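Local coordinates for protein CD180 antigen (Mus musculus, PDB 3T6Q) that may cooperate with MD-1 and TLR4 in the innate immune response of B cells to bacterial lipopolysaccharide, leading to NF-kappa-B activation, at residues I72-H81 with A97-K105; L107-S118 with T130-I141. All coordinates share one frame; numbering follows the deposited sequence.

Contact 1. Residues I72-H81 with A97-K105; sequences IHEDTFQSQH and AETALSGPK. With NAG (2-acetamido-2-deoxy-beta-D-glucopyranose), chain R.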
loop_
_atom_site.group_PDB
_atom_site.type_symbol
_atom_site.label_atom_id
_atom_site.label_comp_id
_atom_site.label_asym_id
_atom_site.label_seq_id
_atom_site.Cartn_x
_atom_site.Cartn_y
_atom_site.Cartn_z
ATOM N N ILE A 72 -4.614 -0.868 -17.150
ATOM C CA ILE A 72 -3.955 -1.609 -18.272
ATOM C C ILE A 72 -5.026 -2.464 -18.960
ATOM O O ILE A 72 -5.430 -3.494 -18.413
ATOM C CB ILE A 72 -2.808 -2.527 -17.767
ATOM C CG1 ILE A 72 -1.881 -1.737 -16.829
ATOM C CG2 ILE A 72 -2.029 -3.124 -18.968
ATOM C CD1 ILE A 72 -0.641 -2.539 -16.364
ATOM N N HIS A 73 -5.489 -2.007 -20.127
ATOM C CA HIS A 73 -6.645 -2.606 -20.813
ATOM C C HIS A 73 -6.257 -3.735 -21.742
ATOM O O HIS A 73 -5.069 -4.055 -21.876
ATOM C CB HIS A 73 -7.468 -1.536 -21.563
ATOM C CG HIS A 73 -8.191 -0.546 -20.643
ATOM N ND1 HIS A 73 -8.730 -0.904 -19.459
ATOM C CD2 HIS A 73 -8.443 0.810 -20.786
ATOM C CE1 HIS A 73 -9.266 0.182 -18.863
ATOM N NE2 HIS A 73 -9.109 1.220 -19.685
ATOM N N GLU A 74 -7.260 -4.355 -22.372
ATOM C CA GLU A 74 -7.027 -5.554 -23.207
ATOM C C GLU A 74 -5.934 -5.302 -24.238
ATOM O O GLU A 74 -5.799 -4.202 -24.762
ATOM C CB GLU A 74 -8.329 -6.055 -23.864
ATOM C CG GLU A 74 -8.937 -5.090 -24.870
ATOM C CD GLU A 74 -10.445 -5.249 -25.044
ATOM O OE1 GLU A 74 -10.985 -4.585 -25.951
ATOM O OE2 GLU A 74 -11.093 -5.998 -24.281
ATOM N N ASP A 75 -5.102 -6.316 -24.482
ATOM C CA ASP A 75 -4.068 -6.226 -25.513
ATOM C C ASP A 75 -3.153 -5.003 -25.475
ATOM O O ASP A 75 -2.637 -4.581 -26.514
ATOM C CB ASP A 75 -4.740 -6.316 -26.908
ATOM C CG ASP A 75 -5.561 -7.594 -27.075
ATOM O OD1 ASP A 75 -5.006 -8.686 -26.835
ATOM O OD2 ASP A 75 -6.763 -7.516 -27.429
ATOM N N THR A 76 -2.897 -4.438 -24.281
ATOM C CA THR A 76 -1.979 -3.299 -24.197
ATOM C C THR A 76 -0.584 -3.572 -24.860
ATOM O O THR A 76 0.039 -2.673 -25.494
ATOM C CB THR A 76 -1.789 -2.860 -22.710
ATOM O OG1 THR A 76 -3.027 -2.301 -22.213
ATOM C CG2 THR A 76 -0.701 -1.831 -22.602
ATOM N N PHE A 77 -0.096 -4.791 -24.679
ATOM C CA PHE A 77 1.281 -5.162 -25.121
ATOM C C PHE A 77 1.237 -6.089 -26.329
ATOM O O PHE A 77 2.139 -6.924 -26.540
ATOM C CB PHE A 77 2.049 -5.784 -23.946
ATOM C CG PHE A 77 2.229 -4.810 -22.812
ATOM C CD1 PHE A 77 1.508 -4.954 -21.637
ATOM C CD2 PHE A 77 3.054 -3.690 -22.975
ATOM C CE1 PHE A 77 1.643 -4.010 -20.609
ATOM C CE2 PHE A 77 3.204 -2.756 -21.943
ATOM C CZ PHE A 77 2.489 -2.920 -20.772
ATOM N N GLN A 78 0.180 -5.930 -27.134
ATOM C CA GLN A 78 -0.091 -6.887 -28.234
ATOM C C GLN A 78 1.046 -7.003 -29.217
ATOM O O GLN A 78 1.246 -8.079 -29.744
ATOM C CB GLN A 78 -1.408 -6.555 -29.000
ATOM C CG GLN A 78 -1.394 -5.209 -29.694
ATOM C CD GLN A 78 -2.730 -4.875 -30.337
ATOM O OE1 GLN A 78 -3.706 -5.609 -30.179
ATOM N NE2 GLN A 78 -2.774 -3.765 -31.055
ATOM N N SER A 79 1.789 -5.916 -29.481
ATOM C CA SER A 79 2.837 -5.970 -30.511
ATOM C C SER A 79 4.236 -6.256 -29.978
ATOM O O SER A 79 5.215 -6.238 -30.754
ATOM C CB SER A 79 2.906 -4.676 -31.320
ATOM O OG SER A 79 1.674 -4.360 -31.948
ATOM N N GLN A 80 4.348 -6.474 -28.662
ATOM C CA GLN A 80 5.661 -6.616 -27.990
ATOM C C GLN A 80 6.029 -8.110 -27.884
ATOM O O GLN A 80 6.291 -8.640 -26.805
ATOM C CB GLN A 80 5.609 -5.944 -26.588
ATOM C CG GLN A 80 5.884 -4.448 -26.627
ATOM C CD GLN A 80 4.743 -3.676 -27.270
ATOM O OE1 GLN A 80 3.623 -3.660 -26.736
ATOM N NE2 GLN A 80 5.018 -3.014 -28.379
ATOM N N HIS A 81 6.049 -8.780 -29.034
ATOM C CA HIS A 81 6.348 -10.195 -29.151
ATOM C C HIS A 81 7.769 -10.486 -28.688
ATOM O O HIS A 81 8.058 -11.588 -28.209
ATOM C CB HIS A 81 6.155 -10.615 -30.643
ATOM C CG HIS A 81 4.685 -10.661 -31.104
ATOM N ND1 HIS A 81 4.230 -11.547 -32.024
ATOM C CD2 HIS A 81 3.578 -9.882 -30.739
ATOM C CE1 HIS A 81 2.900 -11.373 -32.222
ATOM N NE2 HIS A 81 2.500 -10.338 -31.449
ATOM N N ALA A 97 -6.117 -6.054 -17.475
ATOM C CA ALA A 97 -6.926 -6.972 -18.275
ATOM C C ALA A 97 -6.306 -8.355 -18.459
ATOM O O ALA A 97 -5.077 -8.515 -18.506
ATOM C CB ALA A 97 -7.227 -6.331 -19.616
ATOM N N GLU A 98 -7.174 -9.352 -18.556
ATOM C CA GLU A 98 -6.792 -10.747 -18.841
ATOM C C GLU A 98 -5.783 -10.839 -19.987
ATOM O O GLU A 98 -4.799 -11.574 -19.878
ATOM C CB GLU A 98 -8.057 -11.526 -19.212
ATOM C CG GLU A 98 -8.435 -12.737 -18.389
ATOM C CD GLU A 98 -7.885 -12.775 -16.974
ATOM O OE1 GLU A 98 -8.343 -12.024 -16.072
ATOM O OE2 GLU A 98 -7.006 -13.627 -16.755
ATOM N N THR A 99 -6.028 -10.097 -21.076
ATOM C CA THR A 99 -5.202 -10.159 -22.301
ATOM C C THR A 99 -4.099 -9.084 -22.395
ATOM O O THR A 99 -3.473 -8.907 -23.450
ATOM C CB THR A 99 -6.083 -10.089 -23.584
ATOM O OG1 THR A 99 -6.649 -8.774 -23.722
ATOM C CG2 THR A 99 -7.188 -11.098 -23.531
ATOM N N ALA A 100 -3.863 -8.347 -21.305
ATOM C CA ALA A 100 -2.909 -7.244 -21.353
ATOM C C ALA A 100 -1.536 -7.743 -21.776
ATOM O O ALA A 100 -0.843 -7.081 -22.573
ATOM C CB ALA A 100 -2.820 -6.539 -19.994
ATOM N N LEU A 101 -1.164 -8.936 -21.293
ATOM C CA LEU A 101 0.152 -9.516 -21.619
ATOM C C LEU A 101 0.100 -10.638 -22.678
ATOM O O LEU A 101 0.935 -11.549 -22.658
ATOM C CB LEU A 101 0.805 -10.058 -20.331
ATOM C CG LEU A 101 1.267 -9.026 -19.292
ATOM C CD1 LEU A 101 1.600 -9.725 -17.972
ATOM C CD2 LEU A 101 2.481 -8.294 -19.854
ATOM N N SER A 102 -0.848 -10.556 -23.613
ATOM C CA SER A 102 -0.990 -11.571 -24.674
ATOM C C SER A 102 0.189 -11.525 -25.647
ATOM O O SER A 102 0.632 -12.548 -26.133
ATOM C CB SER A 102 -2.329 -11.394 -25.425
ATOM O OG SER A 102 -2.334 -10.151 -26.166
ATOM N N GLY A 103 0.684 -10.322 -25.916
ATOM C CA GLY A 103 1.784 -10.080 -26.829
ATOM C C GLY A 103 3.133 -10.681 -26.417
ATOM O O GLY A 103 3.733 -11.457 -27.180
ATOM N N PRO A 104 3.630 -10.332 -25.218
ATOM C CA PRO A 104 4.988 -10.773 -24.817
ATOM C C PRO A 104 5.088 -12.192 -24.231
ATOM O O PRO A 104 5.368 -12.377 -23.022
ATOM C CB PRO A 104 5.409 -9.725 -23.782
ATOM C CG PRO A 104 4.146 -9.094 -23.300
ATOM C CD PRO A 104 3.065 -9.315 -24.307
ATOM N N LYS A 105 4.886 -13.194 -25.082
ATOM C CA LYS A 105 4.826 -14.548 -24.603
ATOM C C LYS A 105 6.209 -15.059 -24.142
ATOM O O LYS A 105 6.257 -15.957 -23.305
ATOM C CB LYS A 105 4.193 -15.491 -25.655
ATOM C CG LYS A 105 2.689 -15.285 -25.926
ATOM C CD LYS A 105 2.142 -16.388 -26.849
ATOM C CE LYS A 105 0.788 -16.136 -27.508
ATOM N NZ LYS A 105 0.087 -14.846 -27.254
HETATM C C1 NAG R . -7.795 -1.330 -30.555
HETATM C C2 NAG R . -7.631 -1.444 -32.082
HETATM C C3 NAG R . -8.907 -0.948 -32.797
HETATM C C4 NAG R . -10.217 -1.420 -32.145
HETATM C C5 NAG R . -10.138 -1.088 -30.659
HETATM C C6 NAG R . -11.388 -1.390 -29.842
HETATM C C7 NAG R . -5.219 -1.432 -32.663
HETATM C C8 NAG R . -4.026 -0.667 -33.133
HETATM N N2 NAG R . -6.404 -0.789 -32.547
HETATM O O3 NAG R . -8.905 -1.456 -34.104
HETATM O O4 NAG R . -11.333 -0.812 -32.773
HETATM O O5 NAG R . -9.063 -1.836 -30.140
HETATM O O6 NAG R . -11.544 -2.777 -29.766
HETATM O O7 NAG R . -5.050 -2.629 -32.416
HETATM O O HOH W 1 -8.675 -9.043 -26.052
HETATM O O HOH W 2 6.510 -13.604 -27.829
#
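Ala-97 opens the contact: Ala-97 N donates to Ile-72 O at 2.8 Å, while its CB packs against the peptide joining His-73 to Glu-74. Thr-99 follows with its hydroxyl. A first torsion of 70° sets OG1 between the backbone N and the carbonyl carbon, where it accepts from Asp-75 N at 3.0 Å along a bent bond; Thr-99 O takes a weak share of the same N-H. A water links Thr-99 OG1 to Asp-75 OD2. Ala-100 CB touches Ile-72 CG2 at 3.7 Å, and the Ala-100 carbonyl accepts from Phe-77 N while also lying at the edge of the Phe-77 ring. Leu-101 runs beside that ring, CD2 being 3.9 Å from Phe-77 CD1, and Phe-53 of the preceding coil meets the ring in turn. Ser-102 OG comes within 3.1 Å of Asp-75 OD1. At Gly-103 the backbones close up: its CA is 3.2 Å from Phe-77 O, a CA-H...O contact. Pro-104 then lays CD against Phe-77 CB at 3.7 Å. These turns lie largely in LRR 2 and LRR 3 on the convex side of the solenoid, where Gln-78 NE2 also binds O7 of an N-linked sugar. Backbone groups thus carry most of the polar grip, with apolar side chains lining the inward side; at the outer side the Asp-75 carboxylate takes a water shared with Thr-99 and has the Ser-102 hydroxyl close by.

Contact 2. Residues L107-S118 with T130-I141; sequences LKHLFFIQTGIS and TLESLYLGSNHI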
loop_
_atom_site.group_PDB
_atom_site.type_symbol
_atom_site.label_atom_id
_atom_site.label_comp_id
_atom_site.label_asym_id
_atom_site.label_seq_id
_atom_site.Cartn_x
_atom_site.Cartn_y
_atom_site.Cartn_z
ATOM N N LEU A 107 8.314 -13.156 -22.430
ATOM C CA LEU A 107 8.755 -12.254 -21.354
ATOM C C LEU A 107 9.591 -13.013 -20.313
ATOM O O LEU A 107 9.202 -14.097 -19.896
ATOM C CB LEU A 107 7.559 -11.640 -20.649
ATOM C CG LEU A 107 7.929 -10.412 -19.791
ATOM C CD1 LEU A 107 8.373 -9.235 -20.666
ATOM C CD2 LEU A 107 6.780 -10.086 -18.883
ATOM N N LYS A 108 10.710 -12.434 -19.884
ATOM C CA LYS A 108 11.541 -13.097 -18.859
ATOM C C LYS A 108 11.516 -12.470 -17.451
ATOM O O LYS A 108 11.501 -13.199 -16.446
ATOM C CB LYS A 108 12.953 -13.290 -19.366
ATOM C CG LYS A 108 12.971 -14.225 -20.598
ATOM C CD LYS A 108 14.187 -15.113 -20.670
ATOM C CE LYS A 108 15.477 -14.323 -20.727
ATOM N NZ LYS A 108 16.660 -15.200 -20.469
ATOM N N HIS A 109 11.427 -11.143 -17.392
ATOM C CA HIS A 109 11.535 -10.419 -16.091
ATOM C C HIS A 109 10.446 -9.372 -16.029
ATOM O O HIS A 109 10.298 -8.539 -16.932
ATOM C CB HIS A 109 12.897 -9.741 -16.010
ATOM C CG HIS A 109 14.059 -10.640 -16.451
ATOM N ND1 HIS A 109 14.457 -11.702 -15.737
ATOM C CD2 HIS A 109 14.868 -10.607 -17.600
ATOM C CE1 HIS A 109 15.504 -12.319 -16.378
ATOM N NE2 HIS A 109 15.746 -11.641 -17.516
ATOM N N LEU A 110 9.690 -9.407 -14.959
ATOM C CA LEU A 110 8.573 -8.474 -14.823
ATOM C C LEU A 110 8.705 -7.823 -13.450
ATOM O O LEU A 110 8.851 -8.544 -12.451
ATOM C CB LEU A 110 7.241 -9.222 -14.951
ATOM C CG LEU A 110 5.940 -8.448 -14.648
ATOM C CD1 LEU A 110 5.793 -7.304 -15.621
ATOM C CD2 LEU A 110 4.718 -9.341 -14.766
ATOM N N PHE A 111 8.674 -6.487 -13.419
ATOM C CA PHE A 111 8.738 -5.712 -12.147
ATOM C C PHE A 111 7.371 -5.067 -11.894
ATOM O O PHE A 111 6.841 -4.294 -12.725
ATOM C CB PHE A 111 9.818 -4.661 -12.255
ATOM C CG PHE A 111 11.213 -5.249 -12.438
ATOM C CD1 PHE A 111 12.089 -5.366 -11.350
ATOM C CD2 PHE A 111 11.607 -5.803 -13.682
ATOM C CE1 PHE A 111 13.377 -5.900 -11.508
ATOM C CE2 PHE A 111 12.885 -6.390 -13.833
ATOM C CZ PHE A 111 13.765 -6.432 -12.739
ATOM N N PHE A 112 6.792 -5.427 -10.776
ATOM C CA PHE A 112 5.462 -4.947 -10.381
ATOM C C PHE A 112 5.555 -4.400 -8.942
ATOM O O PHE A 112 4.646 -4.559 -8.143
ATOM C CB PHE A 112 4.473 -6.108 -10.457
ATOM C CG PHE A 112 3.295 -5.839 -11.336
ATOM C CD1 PHE A 112 2.055 -5.531 -10.778
ATOM C CD2 PHE A 112 3.421 -5.917 -12.727
ATOM C CE1 PHE A 112 0.958 -5.282 -11.579
ATOM C CE2 PHE A 112 2.309 -5.688 -13.542
ATOM C CZ PHE A 112 1.099 -5.352 -12.964
ATOM N N ILE A 113 6.664 -3.726 -8.649
ATOM C CA ILE A 113 6.959 -3.245 -7.289
ATOM C C ILE A 113 6.049 -2.049 -6.925
ATOM O O ILE A 113 5.835 -1.137 -7.724
ATOM C CB ILE A 113 8.489 -2.906 -7.191
ATOM C CG1 ILE A 113 9.333 -4.190 -7.295
ATOM C CG2 ILE A 113 8.835 -2.121 -5.908
ATOM C CD1 ILE A 113 10.800 -3.953 -7.681
ATOM N N GLN A 114 5.549 -2.035 -5.684
ATOM C CA GLN A 114 4.810 -0.882 -5.185
ATOM C C GLN A 114 3.776 -0.433 -6.233
ATOM O O GLN A 114 3.741 0.730 -6.676
ATOM C CB GLN A 114 5.705 0.291 -4.753
ATOM C CG GLN A 114 4.981 1.227 -3.768
ATOM C CD GLN A 114 5.855 2.396 -3.320
ATOM O OE1 GLN A 114 6.198 3.256 -4.127
ATOM N NE2 GLN A 114 6.198 2.434 -2.027
ATOM N N THR A 115 2.923 -1.384 -6.589
ATOM C CA THR A 115 1.777 -1.137 -7.470
ATOM C C THR A 115 0.460 -1.198 -6.691
ATOM O O THR A 115 -0.629 -1.217 -7.294
ATOM C CB THR A 115 1.749 -2.173 -8.617
ATOM O OG1 THR A 115 1.923 -3.470 -8.035
ATOM C CG2 THR A 115 2.905 -1.869 -9.595
ATOM N N GLY A 116 0.535 -1.313 -5.374
ATOM C CA GLY A 116 -0.666 -1.334 -4.546
ATOM C C GLY A 116 -1.409 -2.652 -4.469
ATOM O O GLY A 116 -2.499 -2.718 -3.882
ATOM N N ILE A 117 -0.859 -3.714 -5.057
ATOM C CA ILE A 117 -1.628 -4.950 -5.218
ATOM C C ILE A 117 -1.633 -5.765 -3.928
ATOM O O ILE A 117 -0.681 -5.734 -3.148
ATOM C CB ILE A 117 -1.117 -5.807 -6.403
ATOM C CG1 ILE A 117 0.291 -6.332 -6.121
ATOM C CG2 ILE A 117 -1.163 -4.956 -7.687
ATOM C CD1 ILE A 117 0.745 -7.453 -7.088
ATOM N N SER A 118 -2.692 -6.522 -3.696
ATOM C CA SER A 118 -2.719 -7.331 -2.485
ATOM C C SER A 118 -2.647 -8.822 -2.797
ATOM O O SER A 118 -2.651 -9.649 -1.896
ATOM C CB SER A 118 -3.961 -6.998 -1.679
ATOM O OG SER A 118 -5.096 -7.230 -2.483
ATOM N N THR A 130 7.596 -18.702 -20.097
ATOM C CA THR A 130 9.050 -18.733 -19.870
ATOM C C THR A 130 9.534 -17.689 -18.831
ATOM O O THR A 130 10.686 -17.289 -18.847
ATOM C CB THR A 130 9.867 -18.621 -21.200
ATOM O OG1 THR A 130 9.920 -17.269 -21.676
ATOM C CG2 THR A 130 9.306 -19.535 -22.281
ATOM N N LEU A 131 8.652 -17.266 -17.929
ATOM C CA LEU A 131 8.985 -16.194 -16.967
ATOM C C LEU A 131 10.157 -16.652 -16.074
ATOM O O LEU A 131 10.069 -17.724 -15.477
ATOM C CB LEU A 131 7.781 -15.942 -16.058
ATOM C CG LEU A 131 7.350 -14.535 -15.617
ATOM C CD1 LEU A 131 7.075 -14.492 -14.122
ATOM C CD2 LEU A 131 8.237 -13.403 -16.061
ATOM N N GLU A 132 11.177 -15.806 -15.941
ATOM C CA GLU A 132 12.355 -16.066 -15.101
ATOM C C GLU A 132 12.407 -15.284 -13.774
ATOM O O GLU A 132 12.862 -15.826 -12.785
ATOM C CB GLU A 132 13.621 -15.740 -15.862
ATOM C CG GLU A 132 13.778 -16.621 -17.073
ATOM C CD GLU A 132 15.130 -16.457 -17.732
ATOM O OE1 GLU A 132 15.333 -17.084 -18.793
ATOM O OE2 GLU A 132 15.982 -15.710 -17.195
ATOM N N SER A 133 11.944 -14.035 -13.772
ATOM C CA SER A 133 12.012 -13.151 -12.582
ATOM C C SER A 133 10.670 -12.482 -12.380
ATOM O O SER A 133 10.121 -11.923 -13.325
ATOM C CB SER A 133 13.041 -12.044 -12.797
ATOM O OG SER A 133 14.326 -12.585 -12.936
ATOM N N LEU A 134 10.169 -12.478 -11.144
ATOM C CA LEU A 134 8.976 -11.730 -10.835
ATOM C C LEU A 134 9.235 -10.899 -9.566
ATOM O O LEU A 134 9.439 -11.488 -8.490
ATOM C CB LEU A 134 7.841 -12.720 -10.557
ATOM C CG LEU A 134 6.400 -12.360 -10.937
ATOM C CD1 LEU A 134 5.365 -13.061 -10.072
ATOM C CD2 LEU A 134 6.066 -10.894 -11.183
ATOM N N TYR A 135 9.176 -9.568 -9.667
ATOM C CA TYR A 135 9.438 -8.687 -8.513
ATOM C C TYR A 135 8.110 -8.077 -8.048
ATOM O O TYR A 135 7.481 -7.339 -8.777
ATOM C CB TYR A 135 10.410 -7.581 -8.938
ATOM C CG TYR A 135 11.795 -8.128 -9.225
ATOM C CD1 TYR A 135 12.828 -8.018 -8.268
ATOM C CD2 TYR A 135 12.061 -8.786 -10.415
ATOM C CE1 TYR A 135 14.117 -8.531 -8.533
ATOM C CE2 TYR A 135 13.343 -9.289 -10.689
ATOM C CZ TYR A 135 14.348 -9.175 -9.741
ATOM O OH TYR A 135 15.621 -9.682 -10.034
ATOM N N LEU A 136 7.717 -8.413 -6.837
ATOM C CA LEU A 136 6.420 -8.044 -6.286
ATOM C C LEU A 136 6.604 -7.237 -4.987
ATOM O O LEU A 136 5.723 -7.217 -4.151
ATOM C CB LEU A 136 5.689 -9.334 -6.002
ATOM C CG LEU A 136 5.422 -10.219 -7.274
ATOM C CD1 LEU A 136 4.686 -11.479 -6.833
ATOM C CD2 LEU A 136 4.586 -9.467 -8.304
ATOM N N GLY A 137 7.768 -6.623 -4.819
ATOM C CA GLY A 137 8.098 -5.910 -3.524
ATOM C C GLY A 137 7.199 -4.717 -3.197
ATOM O O GLY A 137 6.604 -4.113 -4.107
ATOM N N SER A 138 7.122 -4.356 -1.912
ATOM C CA SER A 138 6.492 -3.079 -1.472
ATOM C C SER A 138 4.996 -2.988 -1.824
ATOM O O SER A 138 4.468 -1.898 -2.075
ATOM C CB SER A 138 7.240 -1.857 -2.016
ATOM O OG SER A 138 8.628 -1.969 -1.699
ATOM N N ASN A 139 4.324 -4.126 -1.718
ATOM C CA ASN A 139 2.895 -4.255 -1.964
ATOM C C ASN A 139 2.125 -4.622 -0.705
ATOM O O ASN A 139 2.640 -4.377 0.397
ATOM C CB ASN A 139 2.671 -5.254 -3.118
ATOM C CG ASN A 139 3.012 -4.636 -4.460
ATOM O OD1 ASN A 139 2.634 -3.482 -4.738
ATOM N ND2 ASN A 139 3.741 -5.365 -5.276
ATOM N N HIS A 140 0.917 -5.197 -0.828
ATOM C CA HIS A 140 0.129 -5.599 0.347
ATOM C C HIS A 140 -0.016 -7.113 0.361
ATOM O O HIS A 140 -0.985 -7.666 0.911
ATOM C CB HIS A 140 -1.315 -5.007 0.327
ATOM C CG HIS A 140 -1.389 -3.495 0.391
ATOM N ND1 HIS A 140 -1.401 -2.810 1.559
ATOM C CD2 HIS A 140 -1.502 -2.537 -0.627
ATOM C CE1 HIS A 140 -1.492 -1.486 1.304
ATOM N NE2 HIS A 140 -1.554 -1.318 -0.033
ATOM N N ILE A 141 0.908 -7.797 -0.276
ATOM C CA ILE A 141 0.777 -9.253 -0.504
ATOM C C ILE A 141 0.998 -9.963 0.830
ATOM O O ILE A 141 1.940 -9.623 1.590
ATOM C CB ILE A 141 1.821 -9.714 -1.560
ATOM C CG1 ILE A 141 1.455 -9.130 -2.933
ATOM C CG2 ILE A 141 1.888 -11.236 -1.690
ATOM C CD1 ILE A 141 2.539 -9.270 -4.009
HETATM O O HOH W 3 7.095 -15.878 -20.664
HETATM O O HOH W 4 4.986 0.393 -0.167
HETATM O O HOH W 5 2.028 -0.848 -2.780
HETATM O O HOH W 6 -2.884 -9.600 1.119
#
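Leu-110 lies opposite Leu-134, and Phe-111 opposite Tyr-135, in a parallel ladder: Leu-110 N donates to Ser-133 O, Tyr-135 N to Leu-110 O and Phe-112 N to Tyr-135 O, all at 2.9 to 3.0 Å. At the N-terminal end of the strands Lys-108 O accepts two N-H groups, from Glu-132 and Ser-133. Among the polar side chains, Lys-108 bends alongside Glu-132 until NZ meets OE1 at 2.8 Å from above the carboxylate plane, a salt bridge. The His-109 ring brings ND1 edge-on to Ser-133 OG (2.9 Å), a bond in which either atom may donate. Phe-111 and Tyr-135 form an offset stack, their centroids 4.2 Å apart; each CG stands anti to its own carbonyl carbon (chi1 -63° in Phe-111, -68° in Tyr-135), which sends both rings off the strands in the same direction, their planes 11° from parallel. Strands 109-111 and 133-135 are successive rungs of the concave face of a leucine-rich repeat solenoid, and Asn-139 occupies the asparagine-ladder position of its repeat. Its ND2 gives a straight bond to Phe-112 O at 3.1 Å; Thr-115 OG1 reaches the same Phe-112 O from the opposite face of its carbonyl plane. Asn-139 OD1 takes Thr-115 N on a lone pair at 2.8 Å. Apolar packing fills the interior behind the strands: Leu-110 CD2 lies 4.1 Å from Leu-134 CD2, and Ile-117 CD1 runs beside Ile-141 CD1. Basic side chains of another protein's chain pack against Phe-111 and Tyr-135.

How the contacts relate
Contact 1 joins LRR 2 to LRR 3 and contact 2 joins LRR 4 to LRR 5, so both segments of contact 1 precede those of contact 2 along the chain. Their centres lie about 16 Å apart, and they adjoin through packing of Lys-105 O near Thr-130 OG1. Strand 85-87, between the segments of contact 1, pairs with strand 109-111 of contact 2 and receives Phe-77 and Leu-101 on one hand and Leu-110 on the other. Contact 1 thus stacks the convex-side turns of one pair of coils, contact 2 the concave strands and following loops of the next pair, two ways in which a solenoid repeats a single neighbour-to-neighbour principle.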